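Local coordinates for protein magnesium transporter MgtE (Enterococcus faecalis, PDB 2OUX) that probably moves magnesium ions across the cell membrane as a homodimer, this chain being its cytosolic, magnesium-binding part with an N domain and a pair of CBS domains, at residues L63-D68 with M92-Y97; K78-A82 with Q112-Y116. One frame throughout, in Å; residues are numbered along the deposited sequence.

Interaction 1: L63-D68 with M92-Y97; sequences LADMFD and MLAEMY
The apolar centre joins the last turn of helix 60-67 to the end of helix 86-93 through CH-pi and Met-aromatic contacts. Selenomethionine M92 (chi1 t, chi2 m) lays CE over one face of the F67 ring, a CH-pi contact 3.3 Å from the centroid and 14° off the normal, with CE to F67 CD1 at 3.2 Å; its SE makes the Met-aromatic contact obliquely, 4.6 Å from that centroid. L63 CB closes on M92 CG at 3.9 Å. A64 marks the closest backbone approach, its CA 4.8 Å from CA of M96, a spacing that a side chain as small as methyl permits: A64 CB lies 3.4 Å from M92 O, 3.6 Å from E95 CB and 3.7 Å from M96 CG. Selenomethionine M96 (chi1 m, chi2 t) reaches on to F67, CE to CB 4.0 Å. At M96 (-70/166) and Y97 (-71/138) the chain is extended, Y97 being the N-cap residue of helix 98-107. At the polar edge D68, chi1 m, accepts a hydrogen bond on OD1 from Y97 N, 2.9 Å and nearly straight at 163°. E95 turns outward to a salt bridge with K61. This is helix-end packing inside the MgtE N domain: a buried carboxylate shared by the Y97 backbone NH and the N100 side-chain amide ties the end of segment 63-68 to the start of helix 98-107, which carries Mg-binding D99.

Interaction 2: K78-A82 with Q112-Y116; sequences KDYLA and QKAKY
Two short helical pieces of the all-helical MgtE N domain meet here side chain to backbone, at the N-terminus of helix 79-83. K78 is the N-cap residue, with positive phi (57/-72); D79 to A82 are helical, and A82 N closes the first turn on K78 O at 2.8 Å. Segment 112-116 is helical throughout, Y116 N bonding to Q112 O at 2.8 Å. The backbones stay well apart, the nearest CA atoms being those of K78 and Q112 at 7.9 Å, so long side chains bridge the gap. Q112 (chi1 m, chi2 t) extends to the first turn and donates from NE2 to K78 O, 3.1 Å and 170°, giving that carbonyl a second donor besides A82 N. One turn on, Y116 (chi1 m) points the same way; its ring is met obliquely by L81, whose CB lies 3.9 Å from Y116 CZ. Y116 OH comes 3.5 Å from A82 N. L81, chi1 m, also packs on L104 and L108, and on M92 of helix 86-93, while Y116 also rests on A89 and L93 of that helix. The K78 amine is engaged outside the two segments, in a salt bridge with D109. The contact buries 184 Å² and is partly exposed. Between the two bridging side chains, Q112 NE2 stands 2.7 Å from Y116 OH, a weak hydrogen bond at 122°.

Both contacts belong to the MgtE N domain, their centres 14 Å apart, and their segments alternate along the chain: 63-68, 78-82, 92-97, 112-116. Helices 60-67, 79-83 and 86-93 follow one another, so the two pairings cross rather than sit in series. They touch directly: L81 CD2 lies 4.1 Å from both F67 CE2 and M92 CE, and L93 CD1 lies 3.7 Å from Y116 CB. Apolar packing is thus continuous from the buried interaction 1 to the partly exposed interaction 2. Interaction 1 lies on the side of the magnesium ions, with Y97 about 6 Å from one between nearest side-chain atoms and ion, whereas L81 of interaction 2 stays about 13 Å away.

Interaction 1: L63-D68 with M92-Y97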
ATOM      1  N   LEU A  63     -16.551  15.511   7.116  1.00 27.42           N
ATOM      2  CA  LEU A  63     -17.389  14.384   7.498  1.00 26.92           C
ATOM      3  C   LEU A  63     -17.235  13.252   6.480  1.00 24.35           C
ATOM      4  O   LEU A  63     -17.316  12.079   6.822  1.00 25.72           O
ATOM      5  CB  LEU A  63     -18.850  14.809   7.584  1.00 27.70           C
ATOM      6  CG  LEU A  63     -19.696  13.842   8.404  1.00 28.42           C
ATOM      7  CD1 LEU A  63     -19.279  13.913   9.864  1.00 27.88           C
ATOM      8  CD2 LEU A  63     -21.160  14.186   8.246  1.00 29.46           C
ATOM      9  N   ALA A  64     -17.001  13.618   5.231  1.00 23.93           N
ATOM     10  CA  ALA A  64     -16.820  12.631   4.174  1.00 26.28           C
ATOM     11  C   ALA A  64     -15.540  11.807   4.391  1.00 24.92           C
ATOM     12  O   ALA A  64     -15.515  10.607   4.131  1.00 25.21           O
ATOM     13  CB  ALA A  64     -16.777  13.326   2.820  1.00 22.66           C
ATOM     14  N   ASP A  65     -14.482  12.450   4.872  1.00 26.57           N
ATOM     15  CA  ASP A  65     -13.233  11.733   5.107  1.00 28.50           C
ATOM     16  C   ASP A  65     -13.485  10.578   6.067  1.00 28.09           C
ATOM     17  O   ASP A  65     -12.864   9.516   5.971  1.00 25.90           O
ATOM     18  CB  ASP A  65     -12.179  12.654   5.731  1.00 29.55           C
ATOM     19  CG  ASP A  65     -11.704  13.720   4.786  1.00 28.46           C
ATOM     20  OD1 ASP A  65     -11.502  13.410   3.597  1.00 30.89           O
ATOM     21  OD2 ASP A  65     -11.515  14.869   5.239  1.00 32.22           O
HETATM   22  N   MSE A  66     -14.390  10.805   7.007  1.00 27.43           N
HETATM   23  CA  MSE A  66     -14.700   9.787   7.985  1.00 29.42           C
HETATM   24  C   MSE A  66     -15.629   8.726   7.404  1.00 29.81           C
HETATM   25  O   MSE A  66     -15.376   7.530   7.566  1.00 30.12           O
HETATM   26  CB  MSE A  66     -15.338  10.410   9.228  1.00 31.38           C
HETATM   27  CG  MSE A  66     -15.796   9.372  10.243  1.00 35.23           C
HETATM   28 SE   MSE A  66     -16.923  10.094  11.628  1.00 45.95          SE
HETATM   29  CE  MSE A  66     -18.451  10.541  10.543  1.00 39.24           C
ATOM     30  N   PHE A  67     -16.697   9.151   6.730  1.00 29.94           N
ATOM     31  CA  PHE A  67     -17.627   8.187   6.156  1.00 30.78           C
ATOM     32  C   PHE A  67     -16.949   7.225   5.193  1.00 31.23           C
ATOM     33  O   PHE A  67     -17.292   6.045   5.164  1.00 32.72           O
ATOM     34  CB  PHE A  67     -18.804   8.889   5.481  1.00 33.67           C
ATOM     35  CG  PHE A  67     -20.010   8.996   6.366  1.00 35.79           C
ATOM     36  CD1 PHE A  67     -20.057   9.938   7.387  1.00 37.66           C
ATOM     37  CD2 PHE A  67     -21.064   8.099   6.236  1.00 35.69           C
ATOM     38  CE1 PHE A  67     -21.134   9.983   8.271  1.00 37.32           C
ATOM     39  CE2 PHE A  67     -22.141   8.136   7.114  1.00 38.38           C
ATOM     40  CZ  PHE A  67     -22.176   9.081   8.134  1.00 36.30           C
ATOM     41  N   ASP A  68     -15.978   7.717   4.427  1.00 29.97           N
ATOM     42  CA  ASP A  68     -15.243   6.861   3.502  1.00 28.50           C
ATOM     43  C   ASP A  68     -14.909   5.523   4.156  1.00 27.42           C
ATOM     44  O   ASP A  68     -14.862   4.503   3.488  1.00 28.79           O
ATOM     45  CB  ASP A  68     -13.910   7.499   3.074  1.00 28.06           C
ATOM     46  CG  ASP A  68     -14.078   8.585   2.046  1.00 25.99           C
ATOM     47  OD1 ASP A  68     -14.899   8.408   1.126  1.00 22.30           O
ATOM     48  OD2 ASP A  68     -13.367   9.608   2.153  1.00 26.46           O
HETATM   49  N   MSE A  92     -21.801  16.102   1.364  1.00 38.07           N
HETATM   50  CA  MSE A  92     -20.921  15.132   1.991  1.00 37.74           C
HETATM   51  C   MSE A  92     -20.725  13.923   1.076  1.00 36.78           C
HETATM   52  O   MSE A  92     -19.624  13.376   0.998  1.00 35.76           O
HETATM   53  CB  MSE A  92     -21.512  14.715   3.344  1.00 41.10           C
HETATM   54  CG  MSE A  92     -20.608  13.850   4.202  1.00 46.14           C
HETATM   55 SE   MSE A  92     -20.708  11.974   3.754  1.00 54.74          SE
HETATM   56  CE  MSE A  92     -21.912  11.407   5.161  1.00 50.20           C
ATOM     57  N   LEU A  93     -21.786  13.510   0.382  1.00 35.33           N
ATOM     58  CA  LEU A  93     -21.689  12.376  -0.531  1.00 34.20           C
ATOM     59  C   LEU A  93     -20.800  12.771  -1.701  1.00 32.79           C
ATOM     60  O   LEU A  93     -20.042  11.951  -2.220  1.00 30.25           O
ATOM     61  CB  LEU A  93     -23.070  11.961  -1.053  1.00 35.43           C
ATOM     62  CG  LEU A  93     -23.976  11.137  -0.129  1.00 36.45           C
ATOM     63  CD1 LEU A  93     -25.418  11.217  -0.624  1.00 38.77           C
ATOM     64  CD2 LEU A  93     -23.493   9.687  -0.075  1.00 38.29           C
ATOM     65  N   ALA A  94     -20.890  14.036  -2.096  1.00 30.37           N
ATOM     66  CA  ALA A  94     -20.102  14.556  -3.204  1.00 30.79           C
ATOM     67  C   ALA A  94     -18.620  14.705  -2.858  1.00 31.26           C
ATOM     68  O   ALA A  94     -17.787  14.874  -3.747  1.00 31.25           O
ATOM     69  CB  ALA A  94     -20.660  15.900  -3.653  1.00 31.39           C
ATOM     70  N   GLU A  95     -18.289  14.642  -1.572  1.00 32.47           N
ATOM     71  CA  GLU A  95     -16.900  14.784  -1.144  1.00 34.00           C
ATOM     72  C   GLU A  95     -16.211  13.457  -0.852  1.00 32.49           C
ATOM     73  O   GLU A  95     -14.990  13.396  -0.789  1.00 33.94           O
ATOM     74  CB  GLU A  95     -16.814  15.679   0.099  1.00 34.40           C
ATOM     75  CG  GLU A  95     -17.080  17.148  -0.159  1.00 38.17           C
ATOM     76  CD  GLU A  95     -16.188  17.722  -1.244  1.00 42.65           C
ATOM     77  OE1 GLU A  95     -15.027  17.272  -1.378  1.00 42.93           O
ATOM     78  OE2 GLU A  95     -16.643  18.636  -1.960  1.00 45.43           O
HETATM   79  N   MSE A  96     -16.988  12.398  -0.659  1.00 32.29           N
HETATM   80  CA  MSE A  96     -16.417  11.086  -0.375  1.00 27.82           C
HETATM   81  C   MSE A  96     -15.730  10.580  -1.630  1.00 26.13           C
HETATM   82  O   MSE A  96     -15.925  11.127  -2.714  1.00 25.25           O
HETATM   83  CB  MSE A  96     -17.518  10.081  -0.001  1.00 30.93           C
HETATM   84  CG  MSE A  96     -18.273  10.366   1.291  1.00 31.45           C
HETATM   85 SE   MSE A  96     -19.845   9.223   1.545  1.00 38.87          SE
HETATM   86  CE  MSE A  96     -18.968   7.504   1.732  1.00 33.70           C
ATOM     87  N   TYR A  97     -14.910   9.545  -1.493  1.00 23.78           N
ATOM     88  CA  TYR A  97     -14.295   8.967  -2.682  1.00 23.84           C
ATOM     89  C   TYR A  97     -15.434   8.261  -3.398  1.00 23.41           C
ATOM     90  O   TYR A  97     -16.276   7.609  -2.765  1.00 23.00           O
ATOM     91  CB  TYR A  97     -13.193   7.977  -2.311  1.00 24.61           C
ATOM     92  CG  TYR A  97     -11.957   8.684  -1.847  1.00 27.52           C
ATOM     93  CD1 TYR A  97     -11.210   9.462  -2.733  1.00 28.96           C
ATOM     94  CD2 TYR A  97     -11.562   8.634  -0.511  1.00 28.87           C
ATOM     95  CE1 TYR A  97     -10.099  10.180  -2.302  1.00 32.99           C
ATOM     96  CE2 TYR A  97     -10.448   9.349  -0.065  1.00 32.25           C
ATOM     97  CZ  TYR A  97      -9.726  10.121  -0.967  1.00 32.92           C
ATOM     98  OH  TYR A  97      -8.637  10.840  -0.540  1.00 36.59           O
TER

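Interaction 2: K78-A82 with Q112-Y116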
ATOM      1  N   LYS A  78     -28.830   5.019   6.191  1.00 68.55           N
ATOM      2  CA  LYS A  78     -30.215   5.417   6.001  1.00 66.33           C
ATOM      3  C   LYS A  78     -30.556   6.573   6.950  1.00 63.41           C
ATOM      4  O   LYS A  78     -30.720   7.716   6.511  1.00 62.45           O
ATOM      5  CB  LYS A  78     -31.150   4.228   6.263  1.00 67.31           C
ATOM      6  CG  LYS A  78     -31.109   3.144   5.192  1.00 68.43           C
ATOM      7  CD  LYS A  78     -32.172   2.071   5.417  1.00 68.72           C
ATOM      8  CE  LYS A  78     -32.090   0.998   4.340  1.00 68.22           C
ATOM      9  NZ  LYS A  78     -33.080  -0.092   4.544  1.00 68.72           N
ATOM     10  N   ASP A  79     -30.670   6.280   8.247  1.00 60.11           N
ATOM     11  CA  ASP A  79     -30.978   7.329   9.209  1.00 57.99           C
ATOM     12  C   ASP A  79     -29.804   8.242   9.571  1.00 54.95           C
ATOM     13  O   ASP A  79     -30.039   9.370  10.012  1.00 55.07           O
ATOM     14  CB  ASP A  79     -31.629   6.773  10.486  1.00 60.29           C
ATOM     15  CG  ASP A  79     -31.233   5.351  10.786  1.00 61.59           C
ATOM     16  OD1 ASP A  79     -30.029   5.042  10.721  1.00 63.51           O
ATOM     17  OD2 ASP A  79     -32.135   4.546  11.105  1.00 60.53           O
ATOM     18  N   TYR A  80     -28.554   7.792   9.412  1.00 49.44           N
ATOM     19  CA  TYR A  80     -27.439   8.704   9.695  1.00 44.98           C
ATOM     20  C   TYR A  80     -27.659   9.832   8.703  1.00 43.78           C
ATOM     21  O   TYR A  80     -27.644  11.010   9.052  1.00 41.92           O
ATOM     22  CB  TYR A  80     -26.067   8.094   9.393  1.00 43.24           C
ATOM     23  CG  TYR A  80     -25.472   7.222  10.474  1.00 43.24           C
ATOM     24  CD1 TYR A  80     -25.610   7.546  11.825  1.00 41.59           C
ATOM     25  CD2 TYR A  80     -24.732   6.085  10.140  1.00 43.44           C
ATOM     26  CE1 TYR A  80     -25.022   6.759  12.816  1.00 42.29           C
ATOM     27  CE2 TYR A  80     -24.139   5.294  11.123  1.00 42.82           C
ATOM     28  CZ  TYR A  80     -24.289   5.634  12.454  1.00 42.02           C
ATOM     29  OH  TYR A  80     -23.700   4.853  13.421  1.00 41.76           O
ATOM     30  N   LEU A  81     -27.878   9.446   7.450  1.00 43.03           N
ATOM     31  CA  LEU A  81     -28.101  10.408   6.387  1.00 44.54           C
ATOM     32  C   LEU A  81     -29.429  11.149   6.540  1.00 44.59           C
ATOM     33  O   LEU A  81     -29.513  12.344   6.261  1.00 43.55           O
ATOM     34  CB  LEU A  81     -28.058   9.709   5.026  1.00 45.14           C
ATOM     35  CG  LEU A  81     -26.801   8.914   4.656  1.00 47.05           C
ATOM     36  CD1 LEU A  81     -26.634   8.972   3.139  1.00 46.50           C
ATOM     37  CD2 LEU A  81     -25.562   9.494   5.330  1.00 45.91           C
ATOM     38  N   ALA A  82     -30.462  10.435   6.980  1.00 44.70           N
ATOM     39  CA  ALA A  82     -31.781  11.029   7.161  1.00 45.20           C
ATOM     40  C   ALA A  82     -31.751  12.181   8.162  1.00 44.48           C
ATOM     41  O   ALA A  82     -32.282  13.256   7.885  1.00 43.15           O
ATOM     42  CB  ALA A  82     -32.767   9.972   7.618  1.00 46.43           C
ATOM     43  N   GLN A 112     -34.266   7.470  -1.199  1.00 57.43           N
ATOM     44  CA  GLN A 112     -33.186   8.334  -0.724  1.00 56.15           C
ATOM     45  C   GLN A 112     -32.128   8.510  -1.807  1.00 53.98           C
ATOM     46  O   GLN A 112     -31.720   9.630  -2.116  1.00 52.51           O
ATOM     47  CB  GLN A 112     -32.531   7.750   0.538  1.00 58.33           C
ATOM     48  CG  GLN A 112     -33.314   7.968   1.834  1.00 60.95           C
ATOM     49  CD  GLN A 112     -32.518   7.585   3.084  1.00 63.26           C
ATOM     50  OE1 GLN A 112     -32.248   6.405   3.332  1.00 64.10           O
ATOM     51  NE2 GLN A 112     -32.138   8.587   3.875  1.00 63.06           N
ATOM     52  N   LYS A 113     -31.703   7.392  -2.387  1.00 52.16           N
ATOM     53  CA  LYS A 113     -30.688   7.381  -3.434  1.00 51.05           C
ATOM     54  C   LYS A 113     -30.938   8.412  -4.541  1.00 49.73           C
ATOM     55  O   LYS A 113     -30.020   9.115  -4.960  1.00 47.79           O
ATOM     56  CB  LYS A 113     -30.593   5.974  -4.031  1.00 53.05           C
ATOM     57  CG  LYS A 113     -29.536   5.812  -5.101  1.00 55.69           C
ATOM     58  CD  LYS A 113     -29.498   4.381  -5.605  1.00 57.88           C
ATOM     59  CE  LYS A 113     -28.515   4.231  -6.755  1.00 59.44           C
ATOM     60  NZ  LYS A 113     -28.871   5.122  -7.902  1.00 59.37           N
ATOM     61  N   ALA A 114     -32.178   8.511  -5.011  1.00 48.60           N
ATOM     62  CA  ALA A 114     -32.491   9.473  -6.064  1.00 48.23           C
ATOM     63  C   ALA A 114     -32.583  10.882  -5.504  1.00 47.16           C
ATOM     64  O   ALA A 114     -32.135  11.841  -6.132  1.00 46.54           O
ATOM     65  CB  ALA A 114     -33.801   9.104  -6.750  1.00 47.87           C
ATOM     66  N   LYS A 115     -33.161  11.005  -4.315  1.00 46.67           N
ATOM     67  CA  LYS A 115     -33.321  12.311  -3.692  1.00 48.17           C
ATOM     68  C   LYS A 115     -31.970  12.990  -3.430  1.00 47.53           C
ATOM     69  O   LYS A 115     -31.784  14.156  -3.782  1.00 47.75           O
ATOM     70  CB  LYS A 115     -34.130  12.179  -2.389  1.00 49.36           C
ATOM     71  CG  LYS A 115     -33.304  12.014  -1.129  1.00 49.84           C
ATOM     72  CD  LYS A 115     -33.333  13.284  -0.281  1.00 50.61           C
ATOM     73  CE  LYS A 115     -34.620  13.382   0.525  1.00 51.21           C
ATOM     74  NZ  LYS A 115     -34.773  12.210   1.447  1.00 52.46           N
ATOM     75  N   TYR A 116     -31.027  12.266  -2.825  1.00 46.40           N
ATOM     76  CA  TYR A 116     -29.711  12.836  -2.545  1.00 44.90           C
ATOM     77  C   TYR A 116     -28.993  13.105  -3.853  1.00 44.25           C
ATOM     78  O   TYR A 116     -28.331  14.125  -4.019  1.00 44.48           O
ATOM     79  CB  TYR A 116     -28.868  11.887  -1.695  1.00 41.55           C
ATOM     80  CG  TYR A 116     -29.405  11.663  -0.305  1.00 39.89           C
ATOM     81  CD1 TYR A 116     -29.691  12.739   0.536  1.00 40.25           C
ATOM     82  CD2 TYR A 116     -29.640  10.376   0.171  1.00 38.63           C
ATOM     83  CE1 TYR A 116     -30.199  12.533   1.823  1.00 38.65           C
ATOM     84  CE2 TYR A 116     -30.143  10.162   1.449  1.00 39.09           C
ATOM     85  CZ  TYR A 116     -30.427  11.244   2.268  1.00 39.17           C
ATOM     86  OH  TYR A 116     -30.961  11.031   3.520  1.00 37.99           O
TER